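Local coordinates for metallo-beta-lactamase (Pseudomonas stutzeri, PDB 4ZEJ), which probably hydrolyses beta-lactam antibiotics at a two-zinc active site, opening the ring with water to give a substituted beta-amino acid, at residues H76-R81 and L167-E172; N102-E107 and T139-V144; S22-F27 and T48-R53. All coordinates share one frame; numbering follows the deposited sequence.

Interaction 1 of 3, residues H76-R81 and L167-E172. With ZN (zinc ion), chain D; ZN (zinc ion), chain C.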
loop_
_atom_site.group_PDB
_atom_site.type_symbol
_atom_site.label_atom_id
_atom_site.label_comp_id
_atom_site.label_asym_id
_atom_site.label_seq_id
_atom_site.Cartn_x
_atom_site.Cartn_y
_atom_site.Cartn_z
ATOM N N HIS A 76 0.901 3.285 -4.792
ATOM C CA HIS A 76 0.536 4.161 -5.928
ATOM C C HIS A 76 0.709 5.610 -5.475
ATOM O O HIS A 76 1.094 5.841 -4.340
ATOM C CB HIS A 76 -0.851 3.868 -6.550
ATOM C CG HIS A 76 -2.017 4.276 -5.715
ATOM N ND1 HIS A 76 -2.463 3.523 -4.652
ATOM C CD2 HIS A 76 -2.865 5.322 -5.813
ATOM C CE1 HIS A 76 -3.514 4.104 -4.115
ATOM N NE2 HIS A 76 -3.779 5.194 -4.801
ATOM N N TRP A 77 0.454 6.575 -6.345
ATOM C CA TRP A 77 0.883 7.962 -6.074
ATOM C C TRP A 77 0.002 8.779 -5.128
ATOM O O TRP A 77 0.451 9.804 -4.612
ATOM C CB TRP A 77 1.109 8.721 -7.374
ATOM C CG TRP A 77 -0.129 9.151 -8.112
ATOM C CD1 TRP A 77 -0.858 8.416 -8.994
ATOM C CD2 TRP A 77 -0.755 10.441 -8.051
ATOM N NE1 TRP A 77 -1.900 9.165 -9.491
ATOM C CE2 TRP A 77 -1.858 10.412 -8.929
ATOM C CE3 TRP A 77 -0.490 11.617 -7.335
ATOM C CZ2 TRP A 77 -2.712 11.515 -9.102
ATOM C CZ3 TRP A 77 -1.331 12.721 -7.518
ATOM C CH2 TRP A 77 -2.425 12.658 -8.392
ATOM N N HIS A 78 -1.232 8.350 -4.885
ATOM C CA HIS A 78 -2.164 9.184 -4.114
ATOM C C HIS A 78 -1.700 9.393 -2.681
ATOM O O HIS A 78 -0.912 8.605 -2.146
ATOM C CB HIS A 78 -3.585 8.619 -4.137
ATOM C CG HIS A 78 -4.237 8.699 -5.483
ATOM N ND1 HIS A 78 -5.235 7.840 -5.887
ATOM C CD2 HIS A 78 -4.019 9.532 -6.526
ATOM C CE1 HIS A 78 -5.627 8.165 -7.108
ATOM N NE2 HIS A 78 -4.895 9.180 -7.521
ATOM N N GLU A 79 -2.225 10.446 -2.063
ATOM C CA GLU A 79 -1.761 10.907 -0.748
ATOM C C GLU A 79 -1.903 9.901 0.392
ATOM O O GLU A 79 -1.076 9.901 1.321
ATOM C CB GLU A 79 -2.460 12.214 -0.358
ATOM C CG GLU A 79 -2.002 13.402 -1.187
ATOM C CD GLU A 79 -2.688 14.710 -0.815
ATOM O OE1 GLU A 79 -3.147 14.863 0.349
ATOM O OE2 GLU A 79 -2.753 15.607 -1.686
ATOM N N ASP A 80 -2.916 9.035 0.330
ATOM C CA ASP A 80 -3.055 7.991 1.355
ATOM C C ASP A 80 -1.912 6.960 1.332
ATOM O O ASP A 80 -1.748 6.228 2.293
ATOM C CB ASP A 80 -4.431 7.296 1.323
ATOM C CG ASP A 80 -4.701 6.541 0.043
ATOM O OD1 ASP A 80 -4.423 7.073 -1.032
ATOM O OD2 ASP A 80 -5.229 5.424 0.097
ATOM N N ARG A 81 -1.125 6.915 0.252
ATOM C CA ARG A 81 0.057 6.044 0.152
ATOM C C ARG A 81 1.412 6.758 0.331
ATOM O O ARG A 81 2.418 6.111 0.641
ATOM C CB ARG A 81 0.096 5.404 -1.239
ATOM C CG ARG A 81 -1.165 4.752 -1.770
ATOM C CD ARG A 81 -1.526 3.487 -1.016
ATOM N NE ARG A 81 -2.595 3.713 -0.070
ATOM C CZ ARG A 81 -2.917 2.920 0.950
ATOM N NH1 ARG A 81 -2.234 1.804 1.242
ATOM N NH2 ARG A 81 -3.945 3.267 1.703
ATOM N N LEU A 167 -15.973 0.244 -6.202
ATOM C CA LEU A 167 -14.522 0.313 -6.380
ATOM C C LEU A 167 -13.854 1.502 -5.675
ATOM O O LEU A 167 -12.627 1.610 -5.698
ATOM C CB LEU A 167 -14.185 0.346 -7.879
ATOM C CG LEU A 167 -14.527 -0.945 -8.639
ATOM C CD1 LEU A 167 -14.416 -0.719 -10.129
ATOM C CD2 LEU A 167 -13.624 -2.104 -8.210
ATOM N N GLY A 168 -14.651 2.390 -5.088
ATOM C CA GLY A 168 -14.133 3.587 -4.421
ATOM C C GLY A 168 -13.958 4.726 -5.404
ATOM O O GLY A 168 -14.744 4.855 -6.339
ATOM N N TYR A 169 -12.942 5.562 -5.198
ATOM C CA TYR A 169 -12.677 6.671 -6.129
ATOM C C TYR A 169 -12.205 6.112 -7.475
ATOM O O TYR A 169 -11.136 5.505 -7.538
ATOM C CB TYR A 169 -11.624 7.632 -5.559
ATOM C CG TYR A 169 -11.142 8.655 -6.585
ATOM C CD1 TYR A 169 -11.982 9.671 -7.039
ATOM C CD2 TYR A 169 -9.855 8.580 -7.117
ATOM C CE1 TYR A 169 -11.544 10.601 -7.985
ATOM C CE2 TYR A 169 -9.407 9.494 -8.055
ATOM C CZ TYR A 169 -10.243 10.505 -8.486
ATOM O OH TYR A 169 -9.781 11.405 -9.429
ATOM N N THR A 170 -13.005 6.298 -8.530
ATOM C CA THR A 170 -12.714 5.738 -9.866
ATOM C C THR A 170 -12.327 6.793 -10.924
ATOM O O THR A 170 -12.247 6.491 -12.115
ATOM C CB THR A 170 -13.922 4.942 -10.398
ATOM O OG1 THR A 170 -15.080 5.777 -10.379
ATOM C CG2 THR A 170 -14.171 3.699 -9.540
ATOM N N GLY A 171 -12.057 8.019 -10.494
ATOM C CA GLY A 171 -11.718 9.099 -11.421
ATOM C C GLY A 171 -10.483 8.843 -12.273
ATOM O O GLY A 171 -10.357 9.420 -13.350
ATOM N N GLU A 172 -9.582 7.978 -11.800
ATOM C CA GLU A 172 -8.366 7.621 -12.523
ATOM C C GLU A 172 -8.262 6.114 -12.812
ATOM O O GLU A 172 -7.204 5.622 -13.209
ATOM C CB GLU A 172 -7.157 8.148 -11.729
ATOM C CG GLU A 172 -7.129 9.672 -11.695
ATOM C CD GLU A 172 -6.384 10.287 -10.516
ATOM O OE1 GLU A 172 -5.359 9.724 -10.097
ATOM O OE2 GLU A 172 -6.818 11.372 -10.031
HETATM ZN ZN ZN D . -5.730 6.114 -4.903
HETATM ZN ZN ZN C . -6.393 4.313 -1.145
HETATM O O HOH W 1 -3.724 8.599 -11.730
HETATM O O HOH W 2 -7.867 7.407 -4.560
#
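Glu172 OE1 is gripped by two donors: the ring of His78, whose NE2 reaches it at 2.7 Å, and a water 2.6 Å from the same oxygen that also accepts from Trp77 NE1. His76, His78 and Asp80 form the HXHXD metal-binding signature of the metallo-beta-lactamase superfamily, and the loop 167-172 comes up beside its second histidine.

The NE2 bond is fairly straight, 156° at the hydrogen, and lies almost in the imidazole plane. It meets OE1 from above the carboxylate plane, and the two flat groups stand steeply to one another, at 73°. The carboxylate is nearly parallel to the indole of Trp77 instead, with OE1 at the indole edge, 3.3 Å from CZ2. His78 CD2 in turn rests over one face of that indole, near its rim.

With NE2 committed to Glu172, the other nitrogen, ND1, binds the first zinc ion at 2.0 Å; His76 NE2 and His138 complete the protein ligands of this metal. Glu172 is a second-shell residue: its bond at NE2 and the zinc at ND1 together hold the His78 ring against rotation. Asp80 OD2 binds the second zinc ion together with Cys157 and His199, and is steadied by a salt bridge from Arg81 NH2.

Tyr169 joins the contact from the same loop as Glu172. Its ring edge comes within 4.1 Å of His78, CE2 to CE1, while its hydroxyl OH donates to Glu172 OE2 at 3.0 Å, arriving from above the carboxylate plane.

Interaction 2 of 3, residues N102-E107 and T139-V144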
loop_
_atom_site.group_PDB
_atom_site.type_symbol
_atom_site.label_atom_id
_atom_site.label_comp_id
_atom_site.label_asym_id
_atom_site.label_seq_id
_atom_site.Cartn_x
_atom_site.Cartn_y
_atom_site.Cartn_z
ATOM N N ASN A 102 6.530 7.656 -9.331
ATOM C CA ASN A 102 7.368 8.864 -9.221
ATOM C C ASN A 102 7.074 9.905 -10.311
ATOM O O ASN A 102 7.071 11.107 -10.021
ATOM C CB ASN A 102 8.871 8.522 -9.190
ATOM C CG ASN A 102 9.486 8.633 -7.798
ATOM O OD1 ASN A 102 8.798 8.801 -6.786
ATOM N ND2 ASN A 102 10.809 8.549 -7.745
ATOM N N HIS A 103 6.816 9.449 -11.541
ATOM C CA HIS A 103 6.396 10.351 -12.633
ATOM C C HIS A 103 5.097 11.077 -12.297
ATOM O O HIS A 103 4.979 12.290 -12.487
ATOM C CB HIS A 103 6.225 9.579 -13.951
ATOM C CG HIS A 103 5.770 10.429 -15.096
ATOM N ND1 HIS A 103 6.605 11.317 -15.740
ATOM C CD2 HIS A 103 4.568 10.525 -15.718
ATOM C CE1 HIS A 103 5.940 11.927 -16.705
ATOM N NE2 HIS A 103 4.701 11.467 -16.713
ATOM N N LEU A 104 4.126 10.329 -11.781
ATOM C CA LEU A 104 2.842 10.907 -11.390
ATOM C C LEU A 104 2.953 11.855 -10.199
ATOM O O LEU A 104 2.252 12.864 -10.167
ATOM C CB LEU A 104 1.802 9.806 -11.122
ATOM C CG LEU A 104 1.291 9.127 -12.399
ATOM C CD1 LEU A 104 0.640 7.783 -12.091
ATOM C CD2 LEU A 104 0.327 10.024 -13.161
ATOM N N LEU A 105 3.832 11.551 -9.239
ATOM C CA LEU A 105 4.076 12.480 -8.132
ATOM C C LEU A 105 4.616 13.818 -8.669
ATOM O O LEU A 105 4.078 14.886 -8.347
ATOM C CB LEU A 105 5.029 11.884 -7.096
ATOM C CG LEU A 105 4.413 10.758 -6.252
ATOM C CD1 LEU A 105 5.513 10.008 -5.514
ATOM C CD2 LEU A 105 3.359 11.292 -5.286
ATOM N N LYS A 106 5.636 13.748 -9.513
ATOM C CA LYS A 106 6.239 14.970 -10.081
ATOM C C LYS A 106 5.237 15.796 -10.900
ATOM O O LYS A 106 5.134 17.014 -10.712
ATOM C CB LYS A 106 7.479 14.620 -10.904
ATOM C CG LYS A 106 8.642 14.131 -10.059
ATOM C CD LYS A 106 9.864 13.794 -10.906
ATOM C CE LYS A 106 10.490 12.471 -10.486
ATOM N NZ LYS A 106 11.811 12.274 -11.153
ATOM N N GLU A 107 4.483 15.122 -11.773
ATOM C CA GLU A 107 3.442 15.750 -12.601
ATOM C C GLU A 107 2.417 16.517 -11.764
ATOM O O GLU A 107 1.935 17.566 -12.187
ATOM C CB GLU A 107 2.739 14.680 -13.464
ATOM C CG GLU A 107 1.559 15.155 -14.313
ATOM C CD GLU A 107 1.927 16.223 -15.336
ATOM O OE1 GLU A 107 3.056 16.169 -15.871
ATOM O OE2 GLU A 107 1.094 17.118 -15.623
ATOM N N THR A 139 -5.538 2.759 -10.286
ATOM C CA THR A 139 -4.804 3.724 -11.100
ATOM C C THR A 139 -3.920 2.965 -12.079
ATOM O O THR A 139 -3.768 1.734 -11.983
ATOM C CB THR A 139 -3.881 4.618 -10.256
ATOM O OG1 THR A 139 -2.987 3.787 -9.497
ATOM C CG2 THR A 139 -4.681 5.538 -9.324
ATOM N N ILE A 140 -3.311 3.708 -13.004
ATOM C CA ILE A 140 -2.377 3.107 -13.942
ATOM C C ILE A 140 -1.104 2.597 -13.259
ATOM O O ILE A 140 -0.493 1.643 -13.754
ATOM C CB ILE A 140 -2.027 4.075 -15.116
ATOM C CG1 ILE A 140 -1.373 3.329 -16.293
ATOM C CG2 ILE A 140 -1.123 5.204 -14.657
ATOM C CD1 ILE A 140 -2.155 2.150 -16.835
ATOM N N ASP A 141 -0.701 3.220 -12.146
ATOM C CA ASP A 141 0.582 2.883 -11.494
ATOM C C ASP A 141 0.488 1.844 -10.368
ATOM O O ASP A 141 1.517 1.424 -9.848
ATOM C CB ASP A 141 1.292 4.145 -10.990
ATOM C CG ASP A 141 0.539 4.849 -9.882
ATOM O OD1 ASP A 141 1.188 5.352 -8.930
ATOM O OD2 ASP A 141 -0.707 4.907 -9.962
ATOM N N ASN A 142 -0.714 1.421 -9.991
ATOM C CA ASN A 142 -0.856 0.568 -8.805
ATOM C C ASN A 142 -0.030 -0.730 -8.830
ATOM O O ASN A 142 -0.002 -1.428 -9.834
ATOM C CB ASN A 142 -2.331 0.324 -8.393
ATOM C CG ASN A 142 -3.220 -0.308 -9.473
ATOM O OD1 ASN A 142 -4.437 -0.149 -9.389
ATOM N ND2 ASN A 142 -2.672 -1.040 -10.433
ATOM N N VAL A 143 0.652 -1.020 -7.727
ATOM C CA VAL A 143 1.416 -2.253 -7.579
ATOM C C VAL A 143 0.987 -2.944 -6.301
ATOM O O VAL A 143 0.445 -2.309 -5.372
ATOM C CB VAL A 143 2.946 -2.016 -7.561
ATOM C CG1 VAL A 143 3.403 -1.451 -8.899
ATOM C CG2 VAL A 143 3.377 -1.084 -6.428
ATOM N N VAL A 144 1.251 -4.244 -6.258
ATOM C CA VAL A 144 0.995 -5.060 -5.077
ATOM C C VAL A 144 2.347 -5.503 -4.506
ATOM O O VAL A 144 3.371 -5.481 -5.209
ATOM C CB VAL A 144 0.039 -6.251 -5.376
ATOM C CG1 VAL A 144 -1.280 -5.740 -5.937
ATOM C CG2 VAL A 144 0.674 -7.272 -6.308
#
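Leu104 sets a single methyl, CD1, squarely over the flat face of the Asp141 carboxylate, 3.7 Å from CG and at nearly the same distance from CB and both oxygens. The contact joins helix 99-107, which follows a strand of the seven-stranded sheet, to the loop leading into strand 144-147 of the five-stranded sheet. It thus bridges the two halves of the metallo-beta-lactamase sandwich close to the zinc-binding histidines.

Two torsions place the methyl. Leu104 carries CG beside its backbone N (chi1 -73°), and chi2 then swings CD1 outward from the helix, roughly opposite CA, so that this one branch does the touching. Asp141 answers with its CG tucked between its own N and carbonyl carbon (chi1 65°), which turns the carboxylate back over the loop and offers its face to the helix.

Ile140 joins in through its shorter branch: CG2 lies 4.0 Å from Leu104 CD1, whereas the CG1-CD1 arm extends away.

The loop itself is stitched by its polar groups. Thr139 OG1 donates to Asp141 OD2 at 2.6 Å, approaching on the anti side and well tilted from the carboxylate plane. Next to it, Thr139 N sends a straight but rather long bond of 3.2 Å to Asn142 OD1, from above the amide's carbonyl plane. Asp141 OD1 is held by the hydroxyl of Thr101, just ahead of 102-107 on the same helix, and the Asp141 side chain also touches the zinc ligand His76.

A buried carboxylate is thus satisfied at both oxygens by hydroxyls, one from each side of the contact, which leaves one face to be covered by an apolar methyl.

Interaction 3 of 3, residues S22-F27 and T48-R53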
loop_
_atom_site.group_PDB
_atom_site.type_symbol
_atom_site.label_atom_id
_atom_site.label_comp_id
_atom_site.label_asym_id
_atom_site.label_seq_id
_atom_site.Cartn_x
_atom_site.Cartn_y
_atom_site.Cartn_z
ATOM N N SER A 22 -7.846 10.287 7.221
ATOM C CA SER A 22 -7.997 11.675 6.761
ATOM C C SER A 22 -9.455 11.966 6.507
ATOM O O SER A 22 -10.230 11.055 6.219
ATOM C CB SER A 22 -7.184 11.917 5.495
ATOM O OG SER A 22 -7.232 13.278 5.108
ATOM N N ARG A 23 -9.840 13.231 6.648
ATOM C CA ARG A 23 -11.166 13.666 6.228
ATOM C C ARG A 23 -11.071 14.104 4.771
ATOM O O ARG A 23 -10.335 15.036 4.469
ATOM C CB ARG A 23 -11.681 14.788 7.123
ATOM C CG ARG A 23 -12.081 14.277 8.502
ATOM C CD ARG A 23 -12.514 15.419 9.384
ATOM N NE ARG A 23 -12.898 15.029 10.742
ATOM C CZ ARG A 23 -14.142 14.757 11.159
ATOM N NH1 ARG A 23 -15.184 14.767 10.314
ATOM N NH2 ARG A 23 -14.352 14.473 12.448
ATOM N N VAL A 24 -11.798 13.411 3.883
ATOM C CA VAL A 24 -11.750 13.644 2.434
ATOM C C VAL A 24 -13.103 14.188 1.979
ATOM O O VAL A 24 -14.147 13.638 2.340
ATOM C CB VAL A 24 -11.458 12.335 1.669
ATOM C CG1 VAL A 24 -11.408 12.578 0.158
ATOM C CG2 VAL A 24 -10.162 11.707 2.172
ATOM N N ASN A 25 -13.086 15.255 1.186
ATOM C CA ASN A 25 -14.324 15.839 0.667
ATOM C C ASN A 25 -15.179 14.789 -0.027
ATOM O O ASN A 25 -14.678 14.038 -0.865
ATOM C CB ASN A 25 -14.026 16.992 -0.298
ATOM C CG ASN A 25 -13.644 18.275 0.421
ATOM O OD1 ASN A 25 -13.847 18.406 1.630
ATOM N ND2 ASN A 25 -13.112 19.240 -0.326
ATOM N N GLY A 26 -16.453 14.710 0.369
ATOM C CA GLY A 26 -17.407 13.759 -0.212
ATOM C C GLY A 26 -17.436 12.366 0.410
ATOM O O GLY A 26 -18.355 11.588 0.130
ATOM N N PHE A 27 -16.437 12.038 1.229
ATOM C CA PHE A 27 -16.335 10.730 1.876
ATOM C C PHE A 27 -16.296 10.828 3.421
ATOM O O PHE A 27 -16.472 9.806 4.097
ATOM C CB PHE A 27 -15.076 9.996 1.381
ATOM C CG PHE A 27 -15.119 9.560 -0.079
ATOM C CD1 PHE A 27 -15.176 8.199 -0.419
ATOM C CD2 PHE A 27 -15.050 10.493 -1.113
ATOM C CE1 PHE A 27 -15.191 7.790 -1.750
ATOM C CE2 PHE A 27 -15.077 10.090 -2.449
ATOM C CZ PHE A 27 -15.140 8.736 -2.766
ATOM N N THR A 48 2.954 4.929 3.450
ATOM C CA THR A 48 3.052 5.830 4.569
ATOM C C THR A 48 1.674 6.049 5.179
ATOM O O THR A 48 0.650 5.844 4.505
ATOM C CB THR A 48 3.655 7.201 4.204
ATOM O OG1 THR A 48 2.713 7.995 3.472
ATOM C CG2 THR A 48 4.940 7.048 3.409
ATOM N N PRO A 49 1.641 6.480 6.448
ATOM C CA PRO A 49 0.409 7.051 6.975
ATOM C C PRO A 49 -0.009 8.281 6.189
ATOM O O PRO A 49 0.757 8.806 5.378
ATOM C CB PRO A 49 0.774 7.406 8.410
ATOM C CG PRO A 49 1.862 6.449 8.755
ATOM C CD PRO A 49 2.664 6.358 7.495
ATOM N N TRP A 50 -1.218 8.745 6.454
ATOM C CA TRP A 50 -1.855 9.783 5.659
ATOM C C TRP A 50 -1.546 11.194 6.155
ATOM O O TRP A 50 -2.199 12.132 5.729
ATOM C CB TRP A 50 -3.367 9.523 5.650
ATOM C CG TRP A 50 -4.134 9.996 4.445
ATOM C CD1 TRP A 50 -3.811 11.014 3.570
ATOM C CD2 TRP A 50 -5.392 9.493 4.019
ATOM N NE1 TRP A 50 -4.795 11.144 2.615
ATOM C CE2 TRP A 50 -5.779 10.228 2.871
ATOM C CE3 TRP A 50 -6.244 8.483 4.497
ATOM C CZ2 TRP A 50 -6.970 9.989 2.204
ATOM C CZ3 TRP A 50 -7.428 8.252 3.834
ATOM C CH2 TRP A 50 -7.779 8.995 2.691
ATOM N N SER A 51 -0.568 11.349 7.053
ATOM C CA SER A 51 -0.127 12.666 7.521
ATOM C C SER A 51 1.291 12.615 8.071
ATOM O O SER A 51 1.807 11.547 8.413
ATOM C CB SER A 51 -1.035 13.177 8.638
ATOM O OG SER A 51 -0.839 12.429 9.831
ATOM N N ASP A 52 1.909 13.783 8.168
ATOM C CA ASP A 52 3.224 13.908 8.819
ATOM C C ASP A 52 3.245 13.489 10.269
ATOM O O ASP A 52 4.174 12.800 10.702
ATOM C CB ASP A 52 3.725 15.344 8.725
ATOM C CG ASP A 52 4.370 15.630 7.419
ATOM O OD1 ASP A 52 5.106 16.626 7.340
ATOM O OD2 ASP A 52 4.156 14.842 6.476
ATOM N N ARG A 53 2.236 13.931 11.011
ATOM C CA ARG A 53 2.068 13.576 12.414
ATOM C C ARG A 53 2.111 12.064 12.583
ATOM O O ARG A 53 2.844 11.537 13.418
ATOM C CB ARG A 53 0.724 14.117 12.930
ATOM C CG ARG A 53 0.448 13.924 14.423
ATOM C CD ARG A 53 -1.037 14.151 14.712
ATOM N NE ARG A 53 -1.400 14.017 16.128
ATOM C CZ ARG A 53 -1.439 15.005 17.032
ATOM N NH1 ARG A 53 -1.117 16.263 16.722
ATOM N NH2 ARG A 53 -1.803 14.730 18.286
HETATM O O HOH W 3 -4.402 13.677 6.363
#
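Trp50 holds its CG roughly opposite the backbone N (chi1 -151°), and a chi2 of only -25° keeps CA close to the indole plane, which turns one face of the indole to Ser22. Ser22 turns its OG the same way, opposite its own N (chi1 -175°). The strand backbone places CB over the indole, and this torsion keeps the hydroxyl higher above the plane, near the CE2-NE1 side of the ring, where it meets a water.

The result is a CH-pi contact: Ser22 CB stands 3.5 Å from the centroid of the five-membered ring of Trp50, close to the ring normal. The nearest ring atoms are those of the fusion bond, with CD2 at 3.4 Å. Val24, two residues along the same strand, adds CG2 at the benzene end of the indole, 3.6 Å from both CZ2 and CH2; this is the branch lying beside its backbone N.

Strand 15-24 ends here, and a turn closed by Phe27 N bonding to Val24 O leads round to strand 30-39. This hairpin corresponds to the one that flanks the active site in class B1 enzymes. Trp50 stands just before helix 52-64, whose N-cap is Ser51. The Trp50 ring also packs against Val30 and Asp80, and its side chain comes to about 6 Å from a zinc ion.

One water joins the segments at the polar margin. It donates to Trp50 O at 2.8 Å and hydrogen-bonds Ser22 OG at 3.1 Å.

The serine is used at both ends, its methylene against the aromatic face and its hydroxyl to the bridging water. The end of the hairpin next to its turn is therefore joined to the tryptophan by dispersion and CH-pi attraction, and between these two segments the polar link runs through a water.

In the fold
The HXHXD segment 76-81 touches both other contacts; the centre of interaction 1 lies about 10 Å from that of interaction 2 and about 12 Å from that of interaction 3. Toward interaction 2, Trp77 CD1 meets Leu104 CD1 at 3.5 Å and His76 CA lies 3.3 Å from Asp141 OD1, which places interaction 2 against His76, a ligand of the first zinc ion. Toward interaction 3, Asp80 CB packs on Trp50 CE2 at 3.6 Å, beside the second zinc ion, and Arg81 O probably accepts a bond from Thr48 N. Interactions 2 and 3 do not touch; about 9 Å separates their nearest atoms.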